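Local coordinates for protein putative citrate lyase (Ralstonia eutropha, PDB 3QQW) that probably acts as a magnesium-dependent lyase of the citrate lyase family, perhaps cleaving (S)-citramalyl-CoA, on a TIM-barrel scaffold, at residues V150-H155 with R159-I164; A214-A217 with V221-H224. All coordinates share one frame; numbering follows the deposited sequence.

Contact 1 of 2, residues V150-H155 with R159-I164; sequences VLIETH and RDVFQI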
ATOM      1  N   VAL C 150      -8.576   0.970 -19.331  1.00 34.86           N
ATOM      2  CA  VAL C 150      -7.690   2.084 -18.978  1.00 35.12           C
ATOM      3  C   VAL C 150      -6.331   1.565 -18.548  1.00 38.74           C
ATOM      4  O   VAL C 150      -6.225   0.736 -17.642  1.00 38.26           O
ATOM      5  CB  VAL C 150      -8.335   2.990 -17.886  1.00 39.62           C
ATOM      6  CG1 VAL C 150      -7.423   4.138 -17.498  1.00 39.95           C
ATOM      7  CG2 VAL C 150      -9.674   3.527 -18.361  1.00 40.55           C
ATOM      8  N   LEU C 151      -5.282   2.066 -19.201  1.00 35.97           N
ATOM      9  CA  LEU C 151      -3.916   1.743 -18.806  1.00 35.84           C
ATOM     10  C   LEU C 151      -3.532   2.518 -17.564  1.00 39.72           C
ATOM     11  O   LEU C 151      -3.743   3.736 -17.502  1.00 37.80           O
ATOM     12  CB  LEU C 151      -2.922   2.083 -19.925  1.00 36.14           C
ATOM     13  CG  LEU C 151      -2.470   0.986 -20.908  1.00 39.36           C
ATOM     14  CD1 LEU C 151      -1.792  -0.169 -20.216  1.00 38.24           C
ATOM     15  CD2 LEU C 151      -3.572   0.552 -21.781  1.00 40.80           C
ATOM     16  N   ILE C 152      -2.977   1.809 -16.574  1.00 37.63           N
ATOM     17  CA  ILE C 152      -2.397   2.389 -15.358  1.00 37.24           C
ATOM     18  C   ILE C 152      -0.917   2.213 -15.562  1.00 40.99           C
ATOM     19  O   ILE C 152      -0.401   1.108 -15.410  1.00 40.18           O
ATOM     20  CB  ILE C 152      -2.963   1.767 -14.057  1.00 39.79           C
ATOM     21  CG1 ILE C 152      -4.539   1.849 -14.034  1.00 38.57           C
ATOM     22  CG2 ILE C 152      -2.317   2.409 -12.813  1.00 39.53           C
ATOM     23  CD1 ILE C 152      -5.193   3.287 -14.139  1.00 38.59           C
ATOM     24  N   GLU C 153      -0.259   3.267 -16.094  1.00 39.69           N
ATOM     25  CA  GLU C 153       1.157   3.180 -16.455  1.00 39.60           C
ATOM     26  C   GLU C 153       1.922   4.483 -16.188  1.00 44.67           C
ATOM     27  O   GLU C 153       3.001   4.701 -16.753  1.00 45.37           O
ATOM     28  CB  GLU C 153       1.307   2.751 -17.920  1.00 40.39           C
ATOM     29  CG  GLU C 153       0.630   3.627 -18.957  1.00 46.28           C
ATOM     30  CD  GLU C 153       0.587   3.021 -20.349  1.00 57.41           C
ATOM     31  OE1 GLU C 153       1.271   2.001 -20.581  1.00 67.13           O
ATOM     32  OE2 GLU C 153      -0.144   3.557 -21.212  1.00 55.28           O
ATOM     33  N   THR C 154       1.355   5.352 -15.346  1.00 39.58           N
ATOM     34  CA  THR C 154       1.978   6.614 -14.962  1.00 39.56           C
ATOM     35  C   THR C 154       1.865   6.787 -13.466  1.00 43.39           C
ATOM     36  O   THR C 154       1.057   6.109 -12.833  1.00 43.66           O
ATOM     37  CB  THR C 154       1.358   7.802 -15.703  1.00 44.16           C
ATOM     38  OG1 THR C 154       0.027   8.005 -15.258  1.00 46.56           O
ATOM     39  CG2 THR C 154       1.422   7.667 -17.207  1.00 42.29           C
ATOM     40  N   HIS C 155       2.649   7.711 -12.895  1.00 41.30           N
ATOM     41  CA  HIS C 155       2.589   8.033 -11.470  1.00 39.66           C
ATOM     42  C   HIS C 155       1.204   8.557 -11.119  1.00 43.91           C
ATOM     43  O   HIS C 155       0.594   8.078 -10.167  1.00 44.43           O
ATOM     44  CB  HIS C 155       3.643   9.064 -11.084  1.00 40.57           C
ATOM     45  CG  HIS C 155       5.048   8.595 -11.203  1.00 43.79           C
ATOM     46  ND1 HIS C 155       5.548   7.615 -10.375  1.00 45.22           N
ATOM     47  CD2 HIS C 155       6.041   9.040 -12.011  1.00 45.65           C
ATOM     48  CE1 HIS C 155       6.817   7.466 -10.734  1.00 45.55           C
ATOM     49  NE2 HIS C 155       7.152   8.301 -11.719  1.00 46.18           N
ATOM     50  N   ARG C 159      -1.518   6.939  -8.663  1.00 37.70           N
ATOM     51  CA  ARG C 159      -1.971   7.741  -7.531  1.00 40.49           C
ATOM     52  C   ARG C 159      -3.514   7.831  -7.539  1.00 47.84           C
ATOM     53  O   ARG C 159      -4.132   7.635  -6.490  1.00 50.14           O
ATOM     54  CB  ARG C 159      -1.326   9.144  -7.596  1.00 42.17           C
ATOM     55  CG  ARG C 159      -1.753  10.138  -6.518  1.00 51.90           C
ATOM     56  CD  ARG C 159      -1.554  11.590  -6.995  1.00 57.27           C
ATOM     57  NE  ARG C 159      -2.297  11.892  -8.230  1.00 68.41           N
ATOM     58  CZ  ARG C 159      -1.775  12.474  -9.315  1.00 83.57           C
ATOM     59  NH1 ARG C 159      -0.497  12.861  -9.324  1.00 57.80           N
ATOM     60  NH2 ARG C 159      -2.523  12.668 -10.400  1.00 59.49           N
ATOM     61  N   ASP C 160      -4.113   8.038  -8.731  1.00 41.99           N
ATOM     62  CA  ASP C 160      -5.557   8.189  -8.929  1.00 42.19           C
ATOM     63  C   ASP C 160      -6.296   6.917  -9.303  1.00 42.77           C
ATOM     64  O   ASP C 160      -7.464   7.003  -9.684  1.00 41.75           O
ATOM     65  CB  ASP C 160      -5.828   9.232 -10.029  1.00 44.84           C
ATOM     66  CG  ASP C 160      -5.357  10.642  -9.717  1.00 58.60           C
ATOM     67  OD1 ASP C 160      -5.080  10.934  -8.529  1.00 62.49           O
ATOM     68  OD2 ASP C 160      -5.357  11.476 -10.634  1.00 65.26           O
ATOM     69  N   VAL C 161      -5.663   5.740  -9.142  1.00 38.68           N
ATOM     70  CA  VAL C 161      -6.256   4.462  -9.555  1.00 36.62           C
ATOM     71  C   VAL C 161      -7.673   4.205  -8.941  1.00 46.18           C
ATOM     72  O   VAL C 161      -8.565   3.756  -9.683  1.00 46.63           O
ATOM     73  CB  VAL C 161      -5.317   3.252  -9.391  1.00 36.72           C
ATOM     74  CG1 VAL C 161      -5.124   2.829  -7.921  1.00 35.81           C
ATOM     75  CG2 VAL C 161      -5.780   2.098 -10.278  1.00 35.23           C
ATOM     76  N   PHE C 162      -7.897   4.534  -7.648  1.00 43.08           N
ATOM     77  CA  PHE C 162      -9.195   4.306  -7.018  1.00 43.21           C
ATOM     78  C   PHE C 162     -10.268   5.266  -7.552  1.00 48.09           C
ATOM     79  O   PHE C 162     -11.449   4.895  -7.643  1.00 48.85           O
ATOM     80  CB  PHE C 162      -9.093   4.378  -5.491  1.00 45.31           C
ATOM     81  CG  PHE C 162      -8.612   3.066  -4.917  1.00 45.90           C
ATOM     82  CD1 PHE C 162      -9.517   2.075  -4.547  1.00 47.72           C
ATOM     83  CD2 PHE C 162      -7.248   2.803  -4.781  1.00 45.66           C
ATOM     84  CE1 PHE C 162      -9.063   0.848  -4.035  1.00 47.54           C
ATOM     85  CE2 PHE C 162      -6.799   1.569  -4.285  1.00 46.83           C
ATOM     86  CZ  PHE C 162      -7.706   0.604  -3.916  1.00 44.97           C
ATOM     87  N   GLN C 163      -9.848   6.454  -7.963  1.00 44.20           N
ATOM     88  CA  GLN C 163     -10.740   7.447  -8.552  1.00 45.68           C
ATOM     89  C   GLN C 163     -11.064   7.032 -10.003  1.00 49.34           C
ATOM     90  O   GLN C 163     -12.223   7.049 -10.409  1.00 47.96           O
ATOM     91  CB  GLN C 163     -10.078   8.815  -8.478  1.00 47.76           C
ATOM     92  CG  GLN C 163     -11.023   9.951  -8.542  1.00 74.49           C
ATOM     93  CD  GLN C 163     -10.349  11.146  -7.947  1.00104.70           C
ATOM     94  OE1 GLN C 163      -9.307  11.614  -8.433  1.00100.15           O
ATOM     95  NE2 GLN C 163     -10.894  11.632  -6.843  1.00104.31           N
ATOM     96  N   ILE C 164     -10.044   6.575 -10.747  1.00 46.00           N
ATOM     97  CA  ILE C 164     -10.202   6.083 -12.121  1.00 44.93           C
ATOM     98  C   ILE C 164     -11.167   4.881 -12.114  1.00 47.19           C
ATOM     99  O   ILE C 164     -12.105   4.864 -12.894  1.00 47.80           O
ATOM    100  CB  ILE C 164      -8.812   5.737 -12.740  1.00 46.47           C
ATOM    101  CG1 ILE C 164      -8.015   7.021 -13.061  1.00 46.72           C
ATOM    102  CG2 ILE C 164      -8.946   4.834 -13.967  1.00 45.12           C
ATOM    103  CD1 ILE C 164      -6.549   6.843 -13.432  1.00 45.90           C
TER
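Val-150 and Ile-152, alternate residues of a barrel strand, turn their side chains outward onto Val-161 and Ile-164 of the short helix 161-164, a compact instance of how a beta/alpha barrel covers its strands. The apolar part rests on branched methyls. CD1 of Ile-152 meets CD1 of Ile-164 tip to tip at 3.9 Å, while its CG1 lies 4.0 Å from CG2 of Val-161, the two side chains crossing nearly at right angles. With chi1 of Ile-164 at -72°, its CG2 stands anti to the backbone N, where it meets both Ile-152 and CG1 of Val-150, the latter at 3.9 Å.

The polar part is a backbone bond of helix 155-159: Arg-159 N donates to His-155 O over 2.8 Å. Within segment 159-164, Arg-159 grips its neighbour Asp-160 in a salt bridge, side-on, NE to OD1 at 3.0 Å and NH2 to OD2 at 3.1 Å. Both oxygens lie close to the guanidinium plane, but the carboxylate is tilted, so the nitrogens meet it from above its own plane; OD2 is also held by Ser-123 N.

Glu-153, just after the strand and predicted to bind magnesium and substrate, keeps its side chain away from segment 159-164; OE2 is bonded to Lys-119 N. Around the contact, strand 148-152 pairs with strand 170-175, helix 123-139 packs through Val-126 on Val-150 and Ile-164, and helix 202-217 brings Met-211 against Ile-152 and Val-161.

Contact 2 of 2, residues A214-A217 with V221-H224; sequences AALA and VPAH
This is a small, buried, wholly apolar contact between residues 214-217 of helix 202-217 and the start of strand 221-224, on the outer side of the barrel wall, and it turns on a single proline. Ala-215 and Pro-222 come closest in backbone, their CA atoms 5.6 Å apart, and each points its CB at the other segment. The two CB atoms meet at 3.9 Å; the alanine methyl also lies 4.0 Å from Pro-222 N, so it covers the base of the ring as well as its CB corner.

Leu-216 takes the far part of the ring. Its CD2 sits 3.9 Å from Pro-222 CD, and its CG 4.0 Å from Pro-222 CG, the leucine crossing the proline at about a right angle. With CG anti to the carbonyl carbon (chi1 -63°), the branched end swings nearer to the strand than the CB direction alone would suggest.

In the repeating beta-alpha units of a TIM barrel each helix leads back to the next parallel strand, and here strand 170-175, helix 202-217 and strand 221-224 form such a beta-alpha-beta crossover, with a short connection between the last two. Val-221 points its CB away from the helix and packs on Val-172 and Arg-251 of the two flanking strands. Pro-222 is covered further by Met-211 and Val-212 of the same helix, while Leu-216 also touches Ala-187 of the third subunit.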
ATOM      1  N   ALA C 214      -7.924  -1.822  -6.696  1.00 39.17           N
ATOM      2  CA  ALA C 214      -8.829  -0.781  -7.191  1.00 40.40           C
ATOM      3  C   ALA C 214      -9.842  -1.342  -8.180  1.00 43.37           C
ATOM      4  O   ALA C 214     -11.012  -0.976  -8.131  1.00 42.57           O
ATOM      5  CB  ALA C 214      -8.035   0.343  -7.839  1.00 40.89           C
ATOM      6  N   ALA C 215      -9.373  -2.222  -9.082  1.00 40.02           N
ATOM      7  CA  ALA C 215     -10.176  -2.856 -10.110  1.00 39.05           C
ATOM      8  C   ALA C 215     -11.211  -3.763  -9.483  1.00 45.36           C
ATOM      9  O   ALA C 215     -12.421  -3.561  -9.694  1.00 48.28           O
ATOM     10  CB  ALA C 215      -9.283  -3.637 -11.066  1.00 38.90           C
ATOM     11  N   LEU C 216     -10.752  -4.711  -8.638  1.00 39.62           N
ATOM     12  CA  LEU C 216     -11.637  -5.668  -7.983  1.00 39.36           C
ATOM     13  C   LEU C 216     -12.608  -4.987  -7.023  1.00 45.92           C
ATOM     14  O   LEU C 216     -13.749  -5.426  -6.935  1.00 48.10           O
ATOM     15  CB  LEU C 216     -10.857  -6.784  -7.285  1.00 38.20           C
ATOM     16  CG  LEU C 216     -10.012  -7.671  -8.200  1.00 38.31           C
ATOM     17  CD1 LEU C 216      -9.225  -8.637  -7.398  1.00 37.40           C
ATOM     18  CD2 LEU C 216     -10.855  -8.368  -9.262  1.00 37.28           C
ATOM     19  N   ALA C 217     -12.201  -3.884  -6.383  1.00 42.29           N
ATOM     20  CA  ALA C 217     -13.092  -3.120  -5.496  1.00 42.75           C
ATOM     21  C   ALA C 217     -14.257  -2.506  -6.262  1.00 45.76           C
ATOM     22  O   ALA C 217     -15.280  -2.215  -5.663  1.00 46.31           O
ATOM     23  CB  ALA C 217     -12.319  -2.018  -4.790  1.00 42.52           C
ATOM     24  N   VAL C 221     -12.137  -5.822 -14.237  1.00 38.18           N
ATOM     25  CA  VAL C 221     -11.161  -6.863 -14.475  1.00 37.47           C
ATOM     26  C   VAL C 221      -9.736  -6.248 -14.458  1.00 40.06           C
ATOM     27  O   VAL C 221      -9.446  -5.338 -15.249  1.00 38.43           O
ATOM     28  CB  VAL C 221     -11.454  -7.619 -15.811  1.00 39.68           C
ATOM     29  CG1 VAL C 221     -10.272  -8.482 -16.242  1.00 37.87           C
ATOM     30  CG2 VAL C 221     -12.720  -8.455 -15.693  1.00 40.41           C
ATOM     31  N   PRO C 222      -8.817  -6.750 -13.599  1.00 36.09           N
ATOM     32  CA  PRO C 222      -7.427  -6.262 -13.673  1.00 35.02           C
ATOM     33  C   PRO C 222      -6.650  -7.087 -14.714  1.00 38.49           C
ATOM     34  O   PRO C 222      -6.683  -8.310 -14.666  1.00 37.36           O
ATOM     35  CB  PRO C 222      -6.907  -6.452 -12.243  1.00 37.31           C
ATOM     36  CG  PRO C 222      -7.876  -7.461 -11.591  1.00 42.31           C
ATOM     37  CD  PRO C 222      -8.968  -7.796 -12.569  1.00 37.55           C
ATOM     38  N   ALA C 223      -5.982  -6.416 -15.682  1.00 36.48           N
ATOM     39  CA  ALA C 223      -5.221  -7.100 -16.720  1.00 35.93           C
ATOM     40  C   ALA C 223      -3.728  -6.854 -16.583  1.00 39.47           C
ATOM     41  O   ALA C 223      -3.276  -5.753 -16.233  1.00 39.33           O
ATOM     42  CB  ALA C 223      -5.698  -6.699 -18.093  1.00 36.45           C
ATOM     43  N   HIS C 224      -2.967  -7.947 -16.787  1.00 35.05           N
ATOM     44  CA  HIS C 224      -1.524  -7.953 -16.642  1.00 34.56           C
ATOM     45  C   HIS C 224      -0.823  -7.625 -17.955  1.00 39.70           C
ATOM     46  O   HIS C 224      -1.353  -7.892 -19.021  1.00 39.09           O
ATOM     47  CB  HIS C 224      -1.075  -9.316 -16.113  1.00 35.38           C
ATOM     48  CG  HIS C 224       0.328  -9.323 -15.577  1.00 38.55           C
ATOM     49  ND1 HIS C 224       1.343  -9.999 -16.223  1.00 40.54           N
ATOM     50  CD2 HIS C 224       0.836  -8.737 -14.464  1.00 39.22           C
ATOM     51  CE1 HIS C 224       2.433  -9.774 -15.507  1.00 40.30           C
ATOM     52  NE2 HIS C 224       2.178  -9.026 -14.442  1.00 39.64           N
TER

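How the contacts relate
Both contacts are largely buried and show the same principle, a barrel strand packed against a neighbouring helix, seen in opposite chain order: contact 1 goes from strand to helix, contact 2 from helix to strand. Contact 1 runs from core methyls to an exposed arginine and has a predicted magnesium-binding residue, Glu-153, in its first segment, though not among the touching side chains; contact 2 is apolar throughout and away from the predicted sites. Helix 202-217, half of contact 2, also packs on Val-161 and Ile-152 of contact 1: Val-161 CG2 lies 3.8 Å from Ala-214 CB, and Phe-162 CE1 approaches Ala-214 CA at 3.6 Å. Strand 170-175 stands between their two strands in the barrel.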